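Local coordinates for protein carboxypeptidase 1 (Deinococcus radiodurans str. R1, PDB 5GIV) that probably releases amino acids one after another from the C-terminus of peptides, with broad specificity, as a zinc-dependent metallocarboxypeptidase of the M32 family, at residues 141-146 against 153-158; 176-181 against 488-493; 292-297 against 430-435. One frame throughout, in Å; residues are numbered along the deposited sequence.

Interaction 1. Residues 141-146 against 153-158; sequences LSLQAA and GDPLDY
Ala-146 lays its methyl group over two residues of the next helix at once, the ring of Pro-155 and the CD2 side of the Tyr-158 ring. Two consecutive helices joined by a short loop meet here: helix 128-147 runs out, and helix 155-163, with Asp-154 as its N-cap, starts against the end of the helix before it. Backbones come close, with 5.3 Å between Ala-146 CA and Pro-155 CA, and a side chain as small as alanine suits that spacing. Ala-146 CB lies 3.7 Å from Pro-155 CB and 3.8 Å from Tyr-158 CD2, approaching the aromatic ring obliquely. Tyr-158 has CG anti to its backbone N (chi1 166°), which takes the ring across the end of helix 128-147, past Ala-146, and the ring also stacks on Phe-149 of the connection between the helices. One turn before Ala-146, Leu-143 reaches across with a single branch, its CD2 standing 3.9 Å from Pro-155 CG; its side chain also touches Leu-372 of helix 357-372. Proline fits the first turn of a helix, because no earlier carbonyl needs its missing N-H, and its compact ring gives Ala-146 and Leu-143 a common apolar surface. No hydrogen bond joins the segments. At the N-cap, Asp-154 OD1 accepts from Leu-156 N at 2.8 Å, the donor standing 41° out of the carboxylate plane.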
loop_
_atom_site.group_PDB
_atom_site.type_symbol
_atom_site.label_atom_id
_atom_site.label_comp_id
_atom_site.label_asym_id
_atom_site.label_seq_id
_atom_site.Cartn_x
_atom_site.Cartn_y
_atom_site.Cartn_z
ATOM N N LEU A 141 6.994 28.300 16.577
ATOM C CA LEU A 141 5.809 27.984 15.786
ATOM C C LEU A 141 4.697 27.360 16.635
ATOM O O LEU A 141 3.513 27.573 16.353
ATOM C CB LEU A 141 6.179 27.050 14.635
ATOM C CG LEU A 141 7.120 27.621 13.573
ATOM C CD1 LEU A 141 7.544 26.541 12.578
ATOM C CD2 LEU A 141 6.466 28.804 12.853
ATOM N N SER A 142 5.041 26.562 17.651
ATOM C CA SER A 142 4.000 26.009 18.518
ATOM C C SER A 142 3.257 27.117 19.255
ATOM O O SER A 142 2.022 27.102 19.340
ATOM C CB SER A 142 4.596 25.017 19.525
ATOM O OG SER A 142 5.158 23.896 18.868
ATOM N N LEU A 143 3.989 28.101 19.775
ATOM C CA LEU A 143 3.338 29.223 20.439
ATOM C C LEU A 143 2.508 30.035 19.453
ATOM O O LEU A 143 1.393 30.474 19.777
ATOM C CB LEU A 143 4.390 30.096 21.109
ATOM C CG LEU A 143 5.043 29.466 22.329
ATOM C CD1 LEU A 143 6.246 30.286 22.731
ATOM C CD2 LEU A 143 4.036 29.351 23.485
ATOM N N GLN A 144 3.027 30.226 18.241
ATOM C CA GLN A 144 2.285 30.965 17.229
ATOM C C GLN A 144 0.999 30.244 16.845
ATOM O O GLN A 144 -0.064 30.869 16.730
ATOM C CB GLN A 144 3.159 31.180 15.997
ATOM C CG GLN A 144 2.490 32.026 14.948
ATOM C CD GLN A 144 3.439 32.453 13.860
ATOM O OE1 GLN A 144 4.666 32.393 14.026
ATOM N NE2 GLN A 144 2.881 32.927 12.747
ATOM N N ALA A 145 1.071 28.925 16.646
ATOM C CA ALA A 145 -0.132 28.181 16.299
ATOM C C ALA A 145 -1.186 28.326 17.385
ATOM O O ALA A 145 -2.364 28.552 17.093
ATOM C CB ALA A 145 0.204 26.707 16.069
ATOM N N ALA A 146 -0.777 28.224 18.646
ATOM C CA ALA A 146 -1.735 28.361 19.731
ATOM C C ALA A 146 -2.320 29.764 19.788
ATOM O O ALA A 146 -3.468 29.935 20.213
ATOM C CB ALA A 146 -1.072 28.005 21.062
ATOM N N GLY A 153 -6.287 30.952 27.139
ATOM C CA GLY A 153 -5.315 31.901 27.653
ATOM C C GLY A 153 -3.917 31.315 27.722
ATOM O O GLY A 153 -2.939 31.969 27.352
ATOM N N ASP A 154 -3.811 30.072 28.187
ATOM C CA ASP A 154 -2.545 29.350 28.260
ATOM C C ASP A 154 -2.338 28.525 26.996
ATOM O O ASP A 154 -3.189 27.685 26.676
ATOM C CB ASP A 154 -2.531 28.454 29.488
ATOM C CG ASP A 154 -1.194 27.791 29.720
ATOM O OD1 ASP A 154 -0.426 27.616 28.752
ATOM O OD2 ASP A 154 -0.902 27.457 30.887
ATOM N N PRO A 155 -1.261 28.738 26.240
ATOM C CA PRO A 155 -1.074 27.940 25.014
ATOM C C PRO A 155 -1.030 26.442 25.273
ATOM O O PRO A 155 -1.459 25.656 24.418
ATOM C CB PRO A 155 0.272 28.445 24.463
ATOM C CG PRO A 155 0.544 29.719 25.172
ATOM C CD PRO A 155 -0.111 29.612 26.513
ATOM N N LEU A 156 -0.541 26.022 26.440
ATOM C CA LEU A 156 -0.536 24.600 26.760
ATOM C C LEU A 156 -1.958 24.059 26.829
ATOM O O LEU A 156 -2.213 22.909 26.451
ATOM C CB LEU A 156 0.214 24.361 28.070
ATOM C CG LEU A 156 0.365 22.909 28.534
ATOM C CD1 LEU A 156 0.955 22.063 27.427
ATOM C CD2 LEU A 156 1.237 22.816 29.786
ATOM N N ASP A 157 -2.903 24.874 27.316
ATOM C CA ASP A 157 -4.299 24.452 27.344
ATOM C C ASP A 157 -4.851 24.250 25.936
ATOM O O ASP A 157 -5.743 23.422 25.732
ATOM C CB ASP A 157 -5.147 25.471 28.098
ATOM C CG ASP A 157 -4.993 25.353 29.593
ATOM O OD1 ASP A 157 -4.676 24.246 30.070
ATOM O OD2 ASP A 157 -5.174 26.372 30.293
ATOM N N TYR A 158 -4.356 25.005 24.956
ATOM C CA TYR A 158 -4.774 24.744 23.585
ATOM C C TYR A 158 -4.373 23.337 23.158
ATOM O O TYR A 158 -5.183 22.607 22.570
ATOM C CB TYR A 158 -4.179 25.774 22.628
ATOM C CG TYR A 158 -4.304 25.363 21.172
ATOM C CD1 TYR A 158 -5.523 25.432 20.519
ATOM C CD2 TYR A 158 -3.206 24.894 20.457
ATOM C CE1 TYR A 158 -5.655 25.059 19.198
ATOM C CE2 TYR A 158 -3.328 24.522 19.127
ATOM C CZ TYR A 158 -4.559 24.604 18.508
ATOM O OH TYR A 158 -4.701 24.236 17.187
#

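Interaction 2. Residues 176-181 against 488-493; sequences FAELRA and PYLKYL
Leu-179 CD2 sits where two side chains of the C-terminal helix converge, 3.5 Å from Tyr-489 CD2 and 3.6 Å from Leu-490 CD2. The methyl meets the tyrosine at the ring edge, in its plane, and the two side chains cross at about a right angle. Its sister branch CD1 takes a lesser part, 4.1 Å from Tyr-489 CE2. A branched leucine suits the place because its two methyls spread along one edge of the ring while one of them also reaches Leu-490. The other branch of Leu-490, CD1, lies 4.1 Å from Glu-178 CG, so the contact uses the aliphatic part of the glutamate. With the chain extended beyond CG, the carboxylate is carried on past the leucine at the exposed margin, which lets a charged residue border an otherwise apolar contact.

In the next shell, Leu-493 CD1 covers one face of the Tyr-489 ring, 3.5 Å above its plane and offset toward the rim. A chi1 of -180° lays this ring across the interface, its CD2-CE2 edge to Leu-179 and its hydroxyl toward helix 357-372, where Asn-358 ND2 hydrogen-bonds it. This polar partner satisfies the buried hydroxyl and probably helps fix the ring's direction. The Tyr-489 side chain lies about 10 Å from that of Glu-296 and about 13 Å from the zinc ion, near the metal site without binding the metal.

The two helical segments run nearly parallel, at 14°, with their axes 11.1 Å apart; such a wide separation needs long side chains to bridge it. The contact joins helix 169-193 to helix 487-501, some 300 residues later in the chain. Asn-358 also touches Leu-179, and helix 420-439 touches Leu-179 and Tyr-489 through Thr-423 and Asn-426.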
loop_
_atom_site.group_PDB
_atom_site.type_symbol
_atom_site.label_atom_id
_atom_site.label_comp_id
_atom_site.label_asym_id
_atom_site.label_seq_id
_atom_site.Cartn_x
_atom_site.Cartn_y
_atom_site.Cartn_z
ATOM N N PHE A 176 -1.797 13.674 37.545
ATOM C CA PHE A 176 -0.389 13.333 37.710
ATOM C C PHE A 176 -0.022 13.220 39.184
ATOM O O PHE A 176 0.601 12.240 39.610
ATOM C CB PHE A 176 0.482 14.384 37.012
ATOM C CG PHE A 176 0.492 14.277 35.506
ATOM C CD1 PHE A 176 -0.179 13.251 34.861
ATOM C CD2 PHE A 176 1.158 15.227 34.735
ATOM C CE1 PHE A 176 -0.173 13.162 33.478
ATOM C CE2 PHE A 176 1.168 15.148 33.355
ATOM C CZ PHE A 176 0.507 14.113 32.723
ATOM N N ALA A 177 -0.403 14.219 39.985
ATOM C CA ALA A 177 -0.074 14.188 41.407
ATOM C C ALA A 177 -0.631 12.940 42.074
ATOM O O ALA A 177 0.062 12.275 42.857
ATOM C CB ALA A 177 -0.603 15.447 42.093
ATOM N N GLU A 178 -1.880 12.602 41.771
ATOM C CA GLU A 178 -2.493 11.427 42.370
ATOM C C GLU A 178 -1.779 10.146 41.936
ATOM O O GLU A 178 -1.530 9.259 42.763
ATOM C CB GLU A 178 -3.973 11.401 42.010
ATOM C CG GLU A 178 -4.803 10.489 42.863
ATOM C CD GLU A 178 -6.272 10.619 42.529
ATOM O OE1 GLU A 178 -6.608 11.544 41.749
ATOM O OE2 GLU A 178 -7.085 9.842 43.086
ATOM N N LEU A 179 -1.444 10.024 40.643
ATOM C CA LEU A 179 -0.739 8.825 40.188
ATOM C C LEU A 179 0.660 8.750 40.792
ATOM O O LEU A 179 1.116 7.673 41.193
ATOM C CB LEU A 179 -0.667 8.782 38.665
ATOM C CG LEU A 179 -1.992 8.697 37.904
ATOM C CD1 LEU A 179 -1.730 8.567 36.395
ATOM C CD2 LEU A 179 -2.883 7.582 38.430
ATOM N N ARG A 180 1.359 9.883 40.846
ATOM C CA ARG A 180 2.683 9.930 41.456
ATOM C C ARG A 180 2.636 9.501 42.918
ATOM O O ARG A 180 3.456 8.689 43.369
ATOM C CB ARG A 180 3.239 11.346 41.318
ATOM C CG ARG A 180 4.685 11.541 41.711
ATOM C CD ARG A 180 5.063 12.997 41.494
ATOM N NE ARG A 180 6.204 13.148 40.596
ATOM C CZ ARG A 180 6.383 14.190 39.783
ATOM N NH1 ARG A 180 5.488 15.175 39.741
ATOM N NH2 ARG A 180 7.459 14.248 39.004
ATOM N N ALA A 181 1.680 10.049 43.683
ATOM C CA ALA A 181 1.586 9.736 45.110
ATOM C C ALA A 181 1.303 8.262 45.353
ATOM O O ALA A 181 1.804 7.686 46.324
ATOM C CB ALA A 181 0.500 10.589 45.772
ATOM N N PRO A 488 -10.506 3.751 39.854
ATOM C CA PRO A 488 -10.476 2.367 39.348
ATOM C C PRO A 488 -9.090 1.943 38.902
ATOM O O PRO A 488 -8.695 0.786 39.101
ATOM C CB PRO A 488 -11.483 2.400 38.186
ATOM C CG PRO A 488 -12.377 3.575 38.493
ATOM C CD PRO A 488 -11.495 4.586 39.153
ATOM N N TYR A 489 -8.338 2.876 38.313
ATOM C CA TYR A 489 -6.977 2.596 37.867
ATOM C C TYR A 489 -6.068 2.243 39.034
ATOM O O TYR A 489 -5.361 1.231 38.995
ATOM C CB TYR A 489 -6.442 3.806 37.096
ATOM C CG TYR A 489 -5.035 3.682 36.550
ATOM C CD1 TYR A 489 -4.687 2.643 35.690
ATOM C CD2 TYR A 489 -4.075 4.656 36.825
ATOM C CE1 TYR A 489 -3.405 2.547 35.168
ATOM C CE2 TYR A 489 -2.795 4.573 36.305
ATOM C CZ TYR A 489 -2.467 3.519 35.472
ATOM O OH TYR A 489 -1.203 3.436 34.945
ATOM N N LEU A 490 -6.069 3.064 40.089
ATOM C CA LEU A 490 -5.183 2.794 41.216
ATOM C C LEU A 490 -5.610 1.543 41.965
ATOM O O LEU A 490 -4.764 0.784 42.451
ATOM C CB LEU A 490 -5.132 3.996 42.155
ATOM C CG LEU A 490 -4.562 5.272 41.526
ATOM C CD1 LEU A 490 -4.558 6.414 42.528
ATOM C CD2 LEU A 490 -3.154 5.029 40.941
ATOM N N LYS A 491 -6.915 1.298 42.055
ATOM C CA LYS A 491 -7.374 0.076 42.704
ATOM C C LYS A 491 -6.902 -1.157 41.945
ATOM O O LYS A 491 -6.460 -2.138 42.553
ATOM C CB LYS A 491 -8.897 0.064 42.797
ATOM C CG LYS A 491 -9.407 -1.195 43.463
ATOM C CD LYS A 491 -10.921 -1.270 43.520
ATOM C CE LYS A 491 -11.329 -2.636 44.076
ATOM N NZ LYS A 491 -12.789 -2.942 43.942
ATOM N N TYR A 492 -6.962 -1.108 40.610
ATOM C CA TYR A 492 -6.554 -2.243 39.791
ATOM C C TYR A 492 -5.074 -2.559 39.973
ATOM O O TYR A 492 -4.697 -3.720 40.149
ATOM C CB TYR A 492 -6.885 -1.968 38.318
ATOM C CG TYR A 492 -5.949 -2.645 37.333
ATOM C CD1 TYR A 492 -5.961 -4.023 37.177
ATOM C CD2 TYR A 492 -5.077 -1.901 36.545
ATOM C CE1 TYR A 492 -5.127 -4.646 36.289
ATOM C CE2 TYR A 492 -4.231 -2.518 35.644
ATOM C CZ TYR A 492 -4.259 -3.896 35.522
ATOM O OH TYR A 492 -3.418 -4.537 34.642
ATOM N N LEU A 493 -4.217 -1.538 39.928
ATOM C CA LEU A 493 -2.780 -1.774 40.029
ATOM C C LEU A 493 -2.398 -2.239 41.429
ATOM O O LEU A 493 -1.680 -3.239 41.594
ATOM C CB LEU A 493 -2.024 -0.502 39.654
ATOM C CG LEU A 493 -2.109 -0.064 38.194
ATOM C CD1 LEU A 493 -1.445 1.292 38.034
ATOM C CD2 LEU A 493 -1.457 -1.101 37.291
#

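Interaction 3. Residues 292-297 against 430-435; sequences AGVHES and AQFYAA. With ZN (zinc ion), chain G.
Phe-432 reaches from helix 420-439 to Ser-297 on helix 292-306, the helix that gives the third protein ligand to the zinc of this HExxH metallopeptidase. From CB, the side chain leaves with CG anti to its carbonyl carbon (chi1 -79°), which carries the ring across to the neighbouring helix. On that ring CD2 and CE2 do the touching: Ser-297 OG, the nearest serine atom to the ring, lies 3.5 Å from both Phe-432 CD2 and Phe-432 CE2, and Ser-297 CB stands 3.9 Å from Phe-432 CD2. A residue this small lets the ring come close to the helix. Farther out, Phe-432 CE2 is loosely approached by Val-294 CG1 at 4.5 Å. Both residues come at the ring obliquely. Away from this contact, Ile-476, Ala-479 and Thr-480 of helix 472-480 and Val-463 of helix 453-464 also touch the phenylalanine, an environment suited to a large apolar ring.

The serine hydroxyl also turns back toward its own helix, where OG is placed to donate to Val-294 O, although the modelled bond is so short that its geometry is doubtful.

The preceding residue, Glu-296, is directed to the metal on the other side of helix 292-306. Its CG is anti to the backbone N and the chain bends at chi2 (75°), bringing the carboxylate to the zinc ion, which His-266 and His-270 also bind. A carboxylate can use its two oxygens separately here: Glu-296 OE2 coordinates zinc at 2.2 Å, while Glu-296 OE1 accepts a 2.6 Å hydrogen bond from water 1, itself a zinc ligand.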
loop_
_atom_site.group_PDB
_atom_site.type_symbol
_atom_site.label_atom_id
_atom_site.label_comp_id
_atom_site.label_asym_id
_atom_site.label_seq_id
_atom_site.Cartn_x
_atom_site.Cartn_y
_atom_site.Cartn_z
ATOM N N ALA A 292 -7.555 11.353 22.213
ATOM C CA ALA A 292 -6.357 10.550 22.419
ATOM C C ALA A 292 -6.502 9.665 23.646
ATOM O O ALA A 292 -6.130 8.486 23.617
ATOM C CB ALA A 292 -5.126 11.449 22.554
ATOM N N GLY A 293 -7.034 10.220 24.735
ATOM C CA GLY A 293 -7.154 9.446 25.962
ATOM C C GLY A 293 -8.116 8.283 25.826
ATOM O O GLY A 293 -7.829 7.171 26.273
ATOM N N VAL A 294 -9.266 8.515 25.194
ATOM C CA VAL A 294 -10.201 7.417 24.994
ATOM C C VAL A 294 -9.580 6.367 24.083
ATOM O O VAL A 294 -9.699 5.162 24.333
ATOM C CB VAL A 294 -11.544 7.934 24.438
ATOM C CG1 VAL A 294 -12.448 6.767 24.077
ATOM C CG2 VAL A 294 -12.226 8.812 25.449
ATOM N N HIS A 295 -8.881 6.803 23.032
ATOM C CA HIS A 295 -8.255 5.840 22.128
ATOM C C HIS A 295 -7.240 4.974 22.864
ATOM O O HIS A 295 -7.312 3.740 22.828
ATOM C CB HIS A 295 -7.600 6.560 20.950
ATOM C CG HIS A 295 -7.982 5.984 19.626
ATOM N ND1 HIS A 295 -7.696 4.684 19.275
ATOM C CD2 HIS A 295 -8.693 6.507 18.599
ATOM C CE1 HIS A 295 -8.195 4.435 18.077
ATOM N NE2 HIS A 295 -8.800 5.527 17.641
ATOM N N GLU A 296 -6.306 5.606 23.577
ATOM C CA GLU A 296 -5.307 4.859 24.327
ATOM C C GLU A 296 -5.923 4.050 25.463
ATOM O O GLU A 296 -5.288 3.111 25.956
ATOM C CB GLU A 296 -4.254 5.809 24.888
ATOM C CG GLU A 296 -3.069 5.104 25.521
ATOM C CD GLU A 296 -2.116 4.516 24.490
ATOM O OE1 GLU A 296 -0.971 4.193 24.867
ATOM O OE2 GLU A 296 -2.508 4.376 23.310
ATOM N N SER A 297 -7.130 4.406 25.912
ATOM C CA SER A 297 -7.793 3.589 26.920
ATOM C C SER A 297 -8.105 2.214 26.372
ATOM O O SER A 297 -8.130 1.234 27.123
ATOM C CB SER A 297 -9.092 4.255 27.386
ATOM O OG SER A 297 -10.134 4.056 26.439
ATOM N N ALA A 430 -8.811 1.226 32.952
ATOM C CA ALA A 430 -9.407 0.530 34.095
ATOM C C ALA A 430 -10.821 1.021 34.393
ATOM O O ALA A 430 -11.664 0.238 34.847
ATOM C CB ALA A 430 -8.527 0.689 35.333
ATOM N N GLN A 431 -11.089 2.311 34.177
ATOM C CA GLN A 431 -12.427 2.843 34.410
ATOM C C GLN A 431 -13.426 2.220 33.444
ATOM O O GLN A 431 -14.508 1.785 33.849
ATOM C CB GLN A 431 -12.407 4.370 34.287
ATOM C CG GLN A 431 -13.731 5.083 34.570
ATOM C CD GLN A 431 -13.554 6.599 34.750
ATOM O OE1 GLN A 431 -12.442 7.081 34.962
ATOM N NE2 GLN A 431 -14.657 7.352 34.656
ATOM N N PHE A 432 -13.077 2.160 32.154
ATOM C CA PHE A 432 -13.949 1.487 31.198
ATOM C C PHE A 432 -14.074 0.008 31.522
ATOM O O PHE A 432 -15.168 -0.561 31.462
ATOM C CB PHE A 432 -13.428 1.660 29.771
ATOM C CG PHE A 432 -13.750 2.986 29.171
ATOM C CD1 PHE A 432 -15.070 3.406 29.068
ATOM C CD2 PHE A 432 -12.746 3.812 28.702
ATOM C CE1 PHE A 432 -15.378 4.627 28.518
ATOM C CE2 PHE A 432 -13.049 5.041 28.144
ATOM C CZ PHE A 432 -14.363 5.452 28.054
ATOM N N TYR A 433 -12.968 -0.627 31.887
ATOM C CA TYR A 433 -12.999 -2.063 32.104
ATOM C C TYR A 433 -13.908 -2.424 33.271
ATOM O O TYR A 433 -14.713 -3.356 33.167
ATOM C CB TYR A 433 -11.588 -2.571 32.341
ATOM C CG TYR A 433 -11.501 -4.054 32.516
ATOM C CD1 TYR A 433 -11.408 -4.889 31.414
ATOM C CD2 TYR A 433 -11.509 -4.628 33.788
ATOM C CE1 TYR A 433 -11.315 -6.261 31.568
ATOM C CE2 TYR A 433 -11.422 -6.000 33.951
ATOM C CZ TYR A 433 -11.323 -6.810 32.836
ATOM O OH TYR A 433 -11.231 -8.172 32.986
ATOM N N ALA A 434 -13.803 -1.684 34.384
ATOM C CA ALA A 434 -14.617 -1.969 35.562
ATOM C C ALA A 434 -16.099 -1.801 35.260
ATOM O O ALA A 434 -16.937 -2.557 35.769
ATOM C CB ALA A 434 -14.204 -1.072 36.727
ATOM N N ALA A 435 -16.448 -0.793 34.459
ATOM C CA ALA A 435 -17.836 -0.652 34.041
ATOM C C ALA A 435 -18.284 -1.870 33.246
ATOM O O ALA A 435 -19.430 -2.315 33.377
ATOM C CB ALA A 435 -18.021 0.629 33.230
HETATM ZN ZN ZN G . -1.274 3.619 21.684
HETATM O O HOH W 1 0.489 3.888 22.678
HETATM O O HOH W 2 0.009 3.356 19.661
HETATM O O HOH W 3 -1.240 5.487 20.112
#

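How the interactions relate
Interactions 2 and 3 are neighbours, with centres 14 Å apart. They meet where helix 487-501 meets helix 420-439, Tyr-489 CA lying 3.5 Å from Ala-430 CB. Interaction 3 is nested in the long chain loop that interaction 2 closes; in space, helix 420-439 lies between the zinc-binding helix 292-306 and helix 487-501 and touches both. Interaction 1 lies farther out, its centre 29 Å from that of interaction 2 and 27 Å from that of interaction 3, and comes first in the chain. Its second helix, 155-163, is followed directly by helix 169-193 of interaction 2. The series thus runs from a pair of consecutive helices to the helices packed around the metal site.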